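Local coordinates for acyl-coenzyme A oxidase 3 (Yarrowia lipolytica, PDB 5YS9) that oxidises acyl-CoA thioesters to trans-2-enoyl-CoA with its FAD cofactor, passing the electrons to oxygen to give hydrogen peroxide in peroxisomal beta-oxidation, at the interface of chains A and B. Residues are numbered along the deposited sequence; one frame, centred on the assembly and turned at random. Chains: chain A/B, Acyl-coenzyme A oxidase 3.

Contact 1: the interface of chains A and B. Residues chain A 459, 463, 547; chain B 349-350.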
loop_
_atom_site.group_PDB
_atom_site.type_symbol
_atom_site.label_atom_id
_atom_site.label_comp_id
_atom_site.label_asym_id
_atom_site.label_seq_id
_atom_site.Cartn_x
_atom_site.Cartn_y
_atom_site.Cartn_z
ATOM N N ASN A 459 13.637 -4.009 6.382
ATOM C CA ASN A 459 14.239 -5.242 5.908
ATOM C C ASN A 459 15.629 -5.389 6.487
ATOM O O ASN A 459 16.010 -6.498 6.888
ATOM C CB ASN A 459 14.264 -5.328 4.356
ATOM C CG ASN A 459 12.892 -5.655 3.779
ATOM O OD1 ASN A 459 12.439 -6.789 3.884
ATOM N ND2 ASN A 459 12.206 -4.659 3.226
ATOM N N LEU A 463 16.820 -8.461 9.089
ATOM C CA LEU A 463 17.991 -9.307 8.820
ATOM C C LEU A 463 19.064 -9.226 9.922
ATOM O O LEU A 463 19.714 -10.222 10.186
ATOM C CB LEU A 463 18.621 -8.991 7.465
ATOM C CG LEU A 463 17.747 -9.249 6.237
ATOM C CD1 LEU A 463 18.464 -8.789 4.965
ATOM C CD2 LEU A 463 17.306 -10.696 6.070
ATOM N N SER A 547 19.826 -15.954 4.553
ATOM C CA SER A 547 19.061 -14.717 4.510
ATOM C C SER A 547 17.562 -14.900 4.711
ATOM O O SER A 547 16.962 -14.140 5.484
ATOM C CB SER A 547 19.329 -13.994 3.219
ATOM O OG SER A 547 20.645 -13.522 3.269
ATOM N N PRO B 349 21.308 -12.048 -1.469
ATOM C CA PRO B 349 20.238 -13.007 -1.694
ATOM C C PRO B 349 18.845 -12.518 -1.284
ATOM O O PRO B 349 17.863 -12.928 -1.898
ATOM C CB PRO B 349 20.681 -14.190 -0.846
ATOM C CG PRO B 349 22.173 -14.129 -0.909
ATOM C CD PRO B 349 22.508 -12.676 -0.882
ATOM N N TYR B 350 18.751 -11.700 -0.236
ATOM C CA TYR B 350 17.452 -11.301 0.250
ATOM C C TYR B 350 16.874 -10.237 -0.650
ATOM O O TYR B 350 15.686 -10.238 -0.882
ATOM C CB TYR B 350 17.422 -10.855 1.711
ATOM C CG TYR B 350 15.995 -10.922 2.214
ATOM C CD1 TYR B 350 15.316 -12.159 2.285
ATOM C CD2 TYR B 350 15.285 -9.761 2.539
ATOM C CE1 TYR B 350 13.978 -12.227 2.682
ATOM C CE2 TYR B 350 13.959 -9.830 2.961
ATOM C CZ TYR B 350 13.303 -11.055 3.012
ATOM O OH TYR B 350 11.988 -11.119 3.389
HETATM O O HOH W 1 10.522 -8.461 3.165
#
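Helices 458-477 and 547-573 of chain A meet the first turn of helix 349-384 of chain B, with B:Tyr350 reaching in between the two. From the first helix come A:Asn459 and A:Leu463, one turn apart, and from the second its opening residue, A:Ser547. The tyrosine is the centre of the patch. With CG anti to the backbone N (chi1 -161°), its ring comes under A:Leu463 and its hydroxyl end toward A:Asn459. A:Leu463 covers one face: methyl CD2 sits 4.0 Å above the ring plane of B:Tyr350, shifted from the centre toward the rim near CG and CD2. The other methyl, CD1, leans on the root of the side chain, 4.0 Å from B:Tyr350 CB. That same CB is also met by A:Ser547, whose CB lies 4.0 Å from it, so B:Tyr350 CB is touched from two directions roughly at right angles, by a leucine methyl and a serine methylene. A:Ser547 OG lies beside B:Pro349, the first residue of the helix, in a loose contact of 4.2 Å with its CB. Farther along the ring, A:Asn459 approaches at the edge. Its amide oxygen OD1 lies in the ring plane, 3.5 Å from B:Tyr350 CE2, with the amide turned 46° from the ring. The two side chains run at about a right angle, and a water molecule joins their polar ends, standing 2.6 Å from A:Asn459 OD1 and 3.0 Å from the phenol oxygen B:Tyr350 OH. The leucine on the face and the asparagine at the edge are likely to limit how far the ring can turn, while the water helps to position its hydroxyl end. By seating the beginning of a long chain B helix against two chain A helices, the site is likely to contribute to holding the two chains of the deposited dimer together.

Contact 2: the interface of chains A and B. Residues chain A 194, 199, 263, 265; chain B 20, 660, 664.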
loop_
_atom_site.group_PDB
_atom_site.type_symbol
_atom_site.label_atom_id
_atom_site.label_comp_id
_atom_site.label_asym_id
_atom_site.label_seq_id
_atom_site.Cartn_x
_atom_site.Cartn_y
_atom_site.Cartn_z
ATOM N N THR A 194 29.366 14.318 -5.728
ATOM C CA THR A 194 27.956 14.642 -5.582
ATOM C C THR A 194 27.142 13.475 -5.031
ATOM O O THR A 194 26.044 13.648 -4.552
ATOM C CB THR A 194 27.336 15.342 -6.823
ATOM O OG1 THR A 194 26.189 14.633 -7.282
ATOM C CG2 THR A 194 28.307 15.495 -7.942
ATOM N N TRP A 199 21.182 14.237 1.876
ATOM C CA TRP A 199 19.936 13.940 1.212
ATOM C C TRP A 199 18.877 13.605 2.208
ATOM O O TRP A 199 19.164 13.015 3.230
ATOM C CB TRP A 199 20.099 12.766 0.221
ATOM C CG TRP A 199 19.132 12.901 -0.961
ATOM C CD1 TRP A 199 17.893 12.335 -1.080
ATOM C CD2 TRP A 199 19.299 13.708 -2.127
ATOM N NE1 TRP A 199 17.283 12.738 -2.252
ATOM C CE2 TRP A 199 18.142 13.561 -2.924
ATOM C CE3 TRP A 199 20.323 14.526 -2.592
ATOM C CZ2 TRP A 199 17.999 14.191 -4.170
ATOM C CZ3 TRP A 199 20.163 15.171 -3.845
ATOM C CH2 TRP A 199 19.021 14.994 -4.601
ATOM N N TRP A 263 18.634 18.798 0.112
ATOM C CA TRP A 263 19.981 18.284 -0.089
ATOM C C TRP A 263 20.975 19.327 0.344
ATOM O O TRP A 263 20.668 20.485 0.261
ATOM C CB TRP A 263 20.263 17.952 -1.555
ATOM C CG TRP A 263 20.077 19.053 -2.545
ATOM C CD1 TRP A 263 18.936 19.311 -3.217
ATOM C CD2 TRP A 263 21.030 20.013 -2.997
ATOM N NE1 TRP A 263 19.096 20.369 -4.045
ATOM C CE2 TRP A 263 20.375 20.823 -3.954
ATOM C CE3 TRP A 263 22.368 20.271 -2.708
ATOM C CZ2 TRP A 263 21.006 21.870 -4.627
ATOM C CZ3 TRP A 263 23.018 21.326 -3.384
ATOM C CH2 TRP A 263 22.337 22.099 -4.333
ATOM N N GLN A 265 25.347 20.233 0.041
ATOM C CA GLN A 265 26.746 20.043 -0.239
ATOM C C GLN A 265 27.573 21.062 0.540
ATOM O O GLN A 265 27.186 22.237 0.629
ATOM C CB GLN A 265 26.992 20.238 -1.703
ATOM C CG GLN A 265 26.100 19.362 -2.584
ATOM C CD GLN A 265 26.446 19.496 -4.011
ATOM O OE1 GLN A 265 26.961 20.503 -4.395
ATOM N NE2 GLN A 265 26.214 18.473 -4.793
ATOM N N PHE B 20 29.122 8.492 -7.281
ATOM C CA PHE B 20 28.493 9.214 -8.372
ATOM C C PHE B 20 28.761 8.705 -9.787
ATOM O O PHE B 20 27.869 8.671 -10.598
ATOM C CB PHE B 20 28.844 10.693 -8.272
ATOM C CG PHE B 20 27.883 11.581 -8.975
ATOM C CD1 PHE B 20 26.568 11.620 -8.598
ATOM C CD2 PHE B 20 28.291 12.358 -10.021
ATOM C CE1 PHE B 20 25.680 12.426 -9.240
ATOM C CE2 PHE B 20 27.406 13.164 -10.673
ATOM C CZ PHE B 20 26.096 13.198 -10.284
ATOM N N PHE B 660 19.642 13.890 -9.255
ATOM C CA PHE B 660 20.061 15.254 -8.860
ATOM C C PHE B 660 19.629 16.342 -9.897
ATOM O O PHE B 660 19.224 17.437 -9.543
ATOM C CB PHE B 660 21.567 15.278 -8.672
ATOM C CG PHE B 660 22.092 16.528 -8.022
ATOM C CD1 PHE B 660 21.709 16.866 -6.733
ATOM C CD2 PHE B 660 23.017 17.357 -8.694
ATOM C CE1 PHE B 660 22.204 17.988 -6.116
ATOM C CE2 PHE B 660 23.506 18.497 -8.081
ATOM C CZ PHE B 660 23.102 18.802 -6.783
ATOM N N ASN B 664 16.690 19.336 -9.216
ATOM C CA ASN B 664 17.038 20.743 -9.356
ATOM C C ASN B 664 16.247 21.481 -10.444
ATOM O O ASN B 664 15.988 22.661 -10.303
ATOM C CB ASN B 664 18.535 20.877 -9.616
ATOM C CG ASN B 664 19.339 20.720 -8.368
ATOM O OD1 ASN B 664 19.736 19.616 -8.018
ATOM N ND2 ASN B 664 19.513 21.802 -7.641
#
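B:Phe660, on helix 655-666, pushes its ring into a corner formed by A:Trp199, A:Trp263 and A:Gln265. With CG anti to the backbone N (chi1 -169°), the ring stands out from the helix and meets A:Trp263 edge to face, the planes 74° apart. Its CE1 is the atom directed at the indole face, 3.9 Å above the plane of A:Trp263 and over its centre. A:Trp199 meets it differently, rim against rim: CZ3 of the indole lies 3.7 Å from B:Phe660 CD1. A:Gln265 and B:Phe660 reach toward each other from opposite directions, the amide only 16° from parallel with the phenyl plane, and A:Gln265 NE2 comes to 3.7 Å from B:Phe660 CZ. One helical turn on, B:Asn664 faces both ways, laying OD1 over the centre of the B:Phe660 ring within its own chain and turning ND2 toward the benzene part of A:Trp263, with amide and indole planes steeply inclined to each other.

Beside this cluster, loop residue B:Phe20 presents a ring face to A:Thr194, the first residue of a short 3-10 helix. The threonine methyl CG2 rests 3.7 Å from B:Phe20 CE2, while hydroxyl OG1 is placed over the same face, toward the rim. Putting an alanine at B:Phe20 would probably leave the A:Thr194 methyl without its aromatic cover and open a gap beside it. At the far end of the patch, B:Asn664 ND2 lies 3.4 Å from A:Trp263 CZ2, on the benzene part of the indole.

The C-alpha centres of contact 1 and contact 2 lie about 28 Å apart on the same A/B interface, and the two share no residue or secondary-structure element. Contact 1 joins helices to a helix, whereas contact 2 sets a helix and an N-terminal loop of chain B against strands and a 3-10 helix of chain A. Chain B therefore engages its partner with widely separated stretches of its sequence. Because the interface is two-fold symmetric, each contact recurs with the chains exchanged. Such spacing is likely to fix the relative orientation of the subunits in the deposited dimer.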